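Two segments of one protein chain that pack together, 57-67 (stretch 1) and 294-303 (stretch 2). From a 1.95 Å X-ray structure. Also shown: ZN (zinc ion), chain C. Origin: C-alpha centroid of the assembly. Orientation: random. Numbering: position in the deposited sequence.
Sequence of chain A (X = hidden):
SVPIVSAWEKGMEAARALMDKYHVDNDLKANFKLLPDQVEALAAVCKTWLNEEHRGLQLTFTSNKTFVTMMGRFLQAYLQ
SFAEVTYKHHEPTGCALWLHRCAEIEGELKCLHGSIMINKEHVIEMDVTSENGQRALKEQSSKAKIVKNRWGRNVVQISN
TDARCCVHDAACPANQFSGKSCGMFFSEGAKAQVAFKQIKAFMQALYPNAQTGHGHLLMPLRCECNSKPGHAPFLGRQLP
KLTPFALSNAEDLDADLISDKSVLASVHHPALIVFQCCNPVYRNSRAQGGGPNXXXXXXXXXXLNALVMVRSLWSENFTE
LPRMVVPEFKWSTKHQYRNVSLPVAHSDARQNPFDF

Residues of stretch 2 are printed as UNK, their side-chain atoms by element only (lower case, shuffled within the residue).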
# COMPACT_ATOMS: atom_id res chain seq x y z
N LEU A 57 -19.00 -3.25 7.24
CA LEU A 57 -17.51 -3.31 7.35
C LEU A 57 -17.02 -1.90 7.66
O LEU A 57 -17.46 -0.98 7.03
CB LEU A 57 -16.85 -3.80 6.05
CG LEU A 57 -15.33 -3.54 5.85
CD1 LEU A 57 -14.55 -4.43 6.80
CD2 LEU A 57 -14.98 -3.85 4.40
N GLN A 58 -16.13 -1.74 8.64
CA GLN A 58 -15.59 -0.46 9.04
C GLN A 58 -14.18 -0.30 8.45
O GLN A 58 -13.33 -1.16 8.67
CB GLN A 58 -15.54 -0.37 10.58
CG GLN A 58 -16.95 -0.18 11.22
CD GLN A 58 -17.09 -0.73 12.66
OE1 GLN A 58 -17.33 0.04 13.60
NE2 GLN A 58 -16.94 -2.07 12.82
N LEU A 59 -13.97 0.73 7.65
CA LEU A 59 -12.63 0.98 7.08
C LEU A 59 -11.98 2.05 7.95
O LEU A 59 -12.73 2.86 8.54
CB LEU A 59 -12.77 1.47 5.61
CG LEU A 59 -13.29 0.36 4.66
CD1 LEU A 59 -13.43 0.82 3.23
CD2 LEU A 59 -12.43 -0.95 4.69
N THR A 60 -10.64 2.11 7.99
CA THR A 60 -9.98 3.09 8.88
C THR A 60 -8.87 3.71 8.07
O THR A 60 -7.93 2.97 7.67
CB THR A 60 -9.34 2.42 10.10
OG1 THR A 60 -10.32 1.61 10.74
CG2 THR A 60 -8.84 3.50 11.15
N PHE A 61 -9.01 5.01 7.78
CA PHE A 61 -8.07 5.71 6.86
C PHE A 61 -7.94 4.98 5.51
O PHE A 61 -6.80 4.89 4.93
CB PHE A 61 -6.65 5.80 7.40
CG PHE A 61 -6.55 6.33 8.81
CD1 PHE A 61 -7.27 7.48 9.22
CD2 PHE A 61 -5.78 5.66 9.73
CE1 PHE A 61 -7.19 7.91 10.62
CE2 PHE A 61 -5.67 6.09 11.02
CZ PHE A 61 -6.34 7.23 11.47
N THR A 62 -9.05 4.47 5.01
CA THR A 62 -9.02 3.81 3.71
C THR A 62 -10.24 4.35 2.99
O THR A 62 -11.29 4.47 3.60
CB THR A 62 -9.22 2.31 3.93
OG1 THR A 62 -8.11 1.81 4.63
CG2 THR A 62 -9.40 1.57 2.60
N SER A 63 -10.10 4.69 1.71
CA SER A 63 -11.30 5.12 0.97
C SER A 63 -12.03 3.92 0.45
O SER A 63 -11.40 2.86 0.16
CB SER A 63 -10.97 6.05 -0.16
OG SER A 63 -10.57 5.33 -1.27
N ASN A 64 -13.35 4.02 0.37
CA ASN A 64 -14.17 2.87 -0.13
C ASN A 64 -13.72 2.40 -1.50
O ASN A 64 -13.62 1.20 -1.76
CB ASN A 64 -15.68 3.24 -0.24
CG ASN A 64 -16.34 3.55 1.14
OD1 ASN A 64 -15.94 3.02 2.16
ND2 ASN A 64 -17.39 4.43 1.14
N LYS A 65 -13.42 3.34 -2.36
CA LYS A 65 -12.99 3.06 -3.72
C LYS A 65 -11.69 2.30 -3.72
O LYS A 65 -11.55 1.30 -4.46
CB LYS A 65 -12.79 4.38 -4.49
CG LYS A 65 -12.20 4.18 -5.89
CD LYS A 65 -11.88 5.59 -6.48
CE LYS A 65 -10.72 5.58 -7.46
NZ LYS A 65 -10.37 6.99 -7.92
N THR A 66 -10.74 2.73 -2.87
CA THR A 66 -9.45 2.07 -2.87
C THR A 66 -9.62 0.67 -2.30
O THR A 66 -8.99 -0.23 -2.79
CB THR A 66 -8.38 2.80 -2.04
OG1 THR A 66 -8.26 4.16 -2.52
CG2 THR A 66 -7.01 2.09 -2.25
N PHE A 67 -10.44 0.49 -1.26
CA PHE A 67 -10.61 -0.86 -0.71
C PHE A 67 -11.15 -1.85 -1.82
O PHE A 67 -10.61 -2.98 -2.05
CB PHE A 67 -11.57 -0.82 0.51
CG PHE A 67 -11.72 -2.14 1.16
CD1 PHE A 67 -10.69 -2.64 1.94
CD2 PHE A 67 -12.87 -2.91 0.95
CE1 PHE A 67 -10.76 -3.91 2.57
CE2 PHE A 67 -12.99 -4.13 1.59
CZ PHE A 67 -11.88 -4.66 2.37
N UNK A 294 -3.18 11.02 -7.33
CA UNK A 294 -4.46 10.37 -7.35
C UNK A 294 -4.98 10.28 -5.91
O UNK A 294 -4.22 10.59 -5.00
s UNK A 294 -3.36 7.84 -7.02
c UNK A 294 -4.34 9.05 -8.02
N UNK A 295 -6.20 9.79 -5.72
CA UNK A 295 -6.79 9.74 -4.38
C UNK A 295 -6.61 8.32 -3.72
O UNK A 295 -7.31 7.98 -2.74
c UNK A 295 -8.28 10.13 -4.48
o UNK A 295 -10.28 9.53 -5.79
c UNK A 295 -9.11 9.17 -5.41
o UNK A 295 -8.64 8.03 -5.77
N UNK A 296 -5.69 7.49 -4.24
CA UNK A 296 -5.46 6.19 -3.63
C UNK A 296 -5.24 6.32 -2.11
O UNK A 296 -4.40 7.14 -1.66
c UNK A 296 -3.10 1.47 -3.07
c UNK A 296 -4.33 3.04 -4.64
c UNK A 296 -3.98 1.70 -4.23
c UNK A 296 -3.04 3.93 -2.81
c UNK A 296 -4.25 5.57 -4.33
c UNK A 296 -2.62 2.57 -2.39
c UNK A 296 -3.89 4.14 -3.89
N UNK A 297 -5.90 5.52 -1.27
CA UNK A 297 -5.68 5.64 0.20
C UNK A 297 -6.19 4.38 0.89
O UNK A 297 -7.39 4.04 0.83
c UNK A 297 -6.41 8.91 4.19
n UNK A 297 -7.40 9.27 5.35
c UNK A 297 -5.99 7.13 2.35
c UNK A 297 -6.33 6.87 0.85
c UNK A 297 -7.00 8.12 2.99
N UNK A 298 -5.26 3.66 1.49
CA UNK A 298 -5.63 2.41 2.19
C UNK A 298 -4.66 2.14 3.30
O UNK A 298 -3.44 2.25 3.09
c UNK A 298 -6.91 -1.09 1.00
c UNK A 298 -5.75 1.21 1.22
c UNK A 298 -4.39 1.03 0.37
c UNK A 298 -6.18 -0.07 1.99
N UNK A 299 -5.17 1.73 4.47
CA UNK A 299 -4.33 1.55 5.64
C UNK A 299 -3.87 0.11 5.56
O UNK A 299 -4.54 -0.73 4.92
o UNK A 299 -6.20 0.87 7.10
c UNK A 299 -5.08 1.82 6.98
N UNK A 300 -2.73 -0.20 6.17
CA UNK A 300 -2.22 -1.58 6.11
C UNK A 300 -3.16 -2.71 6.62
O UNK A 300 -3.27 -3.75 6.00
c UNK A 300 -0.80 -1.69 6.79
N UNK A 301 -3.83 -2.51 7.72
CA UNK A 301 -4.79 -3.58 8.07
C UNK A 301 -5.93 -3.75 7.11
O UNK A 301 -6.34 -4.91 6.92
c UNK A 301 -3.85 -1.39 8.70
c UNK A 301 -5.34 -3.16 9.43
c UNK A 301 -4.31 -2.07 9.95
N UNK A 302 -6.45 -2.65 6.52
CA UNK A 302 -7.55 -2.76 5.54
C UNK A 302 -7.01 -3.40 4.31
O UNK A 302 -7.74 -4.14 3.66
c UNK A 302 -8.92 -0.83 6.41
o UNK A 302 -9.18 0.39 6.48
c UNK A 302 -8.18 -1.37 5.23
o UNK A 302 -9.17 -1.67 7.32
N UNK A 303 -5.73 -3.15 3.98
CA UNK A 303 -5.15 -3.81 2.77
C UNK A 303 -5.06 -5.35 2.94
O UNK A 303 -5.38 -6.13 2.02
c UNK A 303 -1.65 -3.03 1.01
c UNK A 303 -3.84 -3.93 -0.15
c UNK A 303 -3.74 -3.26 2.48
c UNK A 303 -3.18 -3.19 1.05
ZN ZN C . -1.14 8.27 -7.50
O HOH W 1 -10.68 -0.70 9.59
O HOH W 2 -9.98 7.06 -3.26
O HOH W 3 -8.62 4.78 -5.09

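Position 294 carries one carbon followed by one sulfur, and the sulfur lies 2.3 Å from ZN. A thiol that ligates zinc identifies Cys-294; its side chain stays clear of stretch 1, and the remaining ligands come from elsewhere in the structure.

Position 295 has two carbons, the second bearing two oxygens, one of them 2.9 Å from Lys-65 NZ. A carboxylate this short is Asp-295, whose OD1 forms the salt bridge with that amine; the bond from Lys-65 NZ to Asp-295 OD2, at 3.3 Å, is weak.

At position 296 one carbon leads to a six-carbon ring with no further atom, hence Phe-296. Thr-66 CG2 sits 3.8 Å from the centroid of the Phe-296 ring and 19° off its normal, a CH-pi contact over one face.

Position 297 is an unbranched row of four carbons ending in nitrogen, which runs alongside Phe-61. This is Lys-297, with CG 3.5 Å from Phe-61 O. Its backbone is equally engaged: Lys-297 N donates to Thr-66 OG1 at 3.0 Å, and Ser-63 N donates to Lys-297 O at 2.9 Å.

Position 298 has four carbons forked at the first, one arm two carbons long. That beta-branched pattern is Ile-298; its CG1 lies 3.7 Å from Thr-62 CG2, and its CD1 4.2 Å from Phe-67 CD1.

Position 299 shows one carbon and one oxygen, the oxygen 2.8 Å from Thr-60 O. It is Ser-299, and OG is the donor to that carbonyl. Ser-299 N donates to Thr-62 OG1 at 2.9 Å (162°). The residue occupies the N-cap position of the following helix.

Position 300 has a single carbon, pointing away from stretch 1 and touching none of it: Ala-300. At position 301 three carbons close onto the backbone nitrogen, which defines Pro-301, again without contact.

Position 302 repeats the two-carbon carboxylate, with one oxygen 2.7 Å from Thr-60 N and 2.6 Å from Thr-62 OG1. In Asp-302 this is OD2, accepting from both; the Thr-60 bond is nearly linear at 178°. OD1 accepts from water 1 at 2.9 Å, and the same water donates to Gln-58 O at 2.8 Å.

Position 303 has four carbons forked at the second, Leu-303, directed away.

The contact buries 647 Å² and works largely through polar pairing. Thr-62 OG1 gives its proton to Asp-302 OD2 while accepting from Ser-299 N, linking strand and helix start through one hydroxyl. Phe-296 and Ile-298 add apolar packing against Thr-66, and Lys-65 closes the outer end through its salt bridge.

Stretch 2 (294-303) CDFKISAPDL
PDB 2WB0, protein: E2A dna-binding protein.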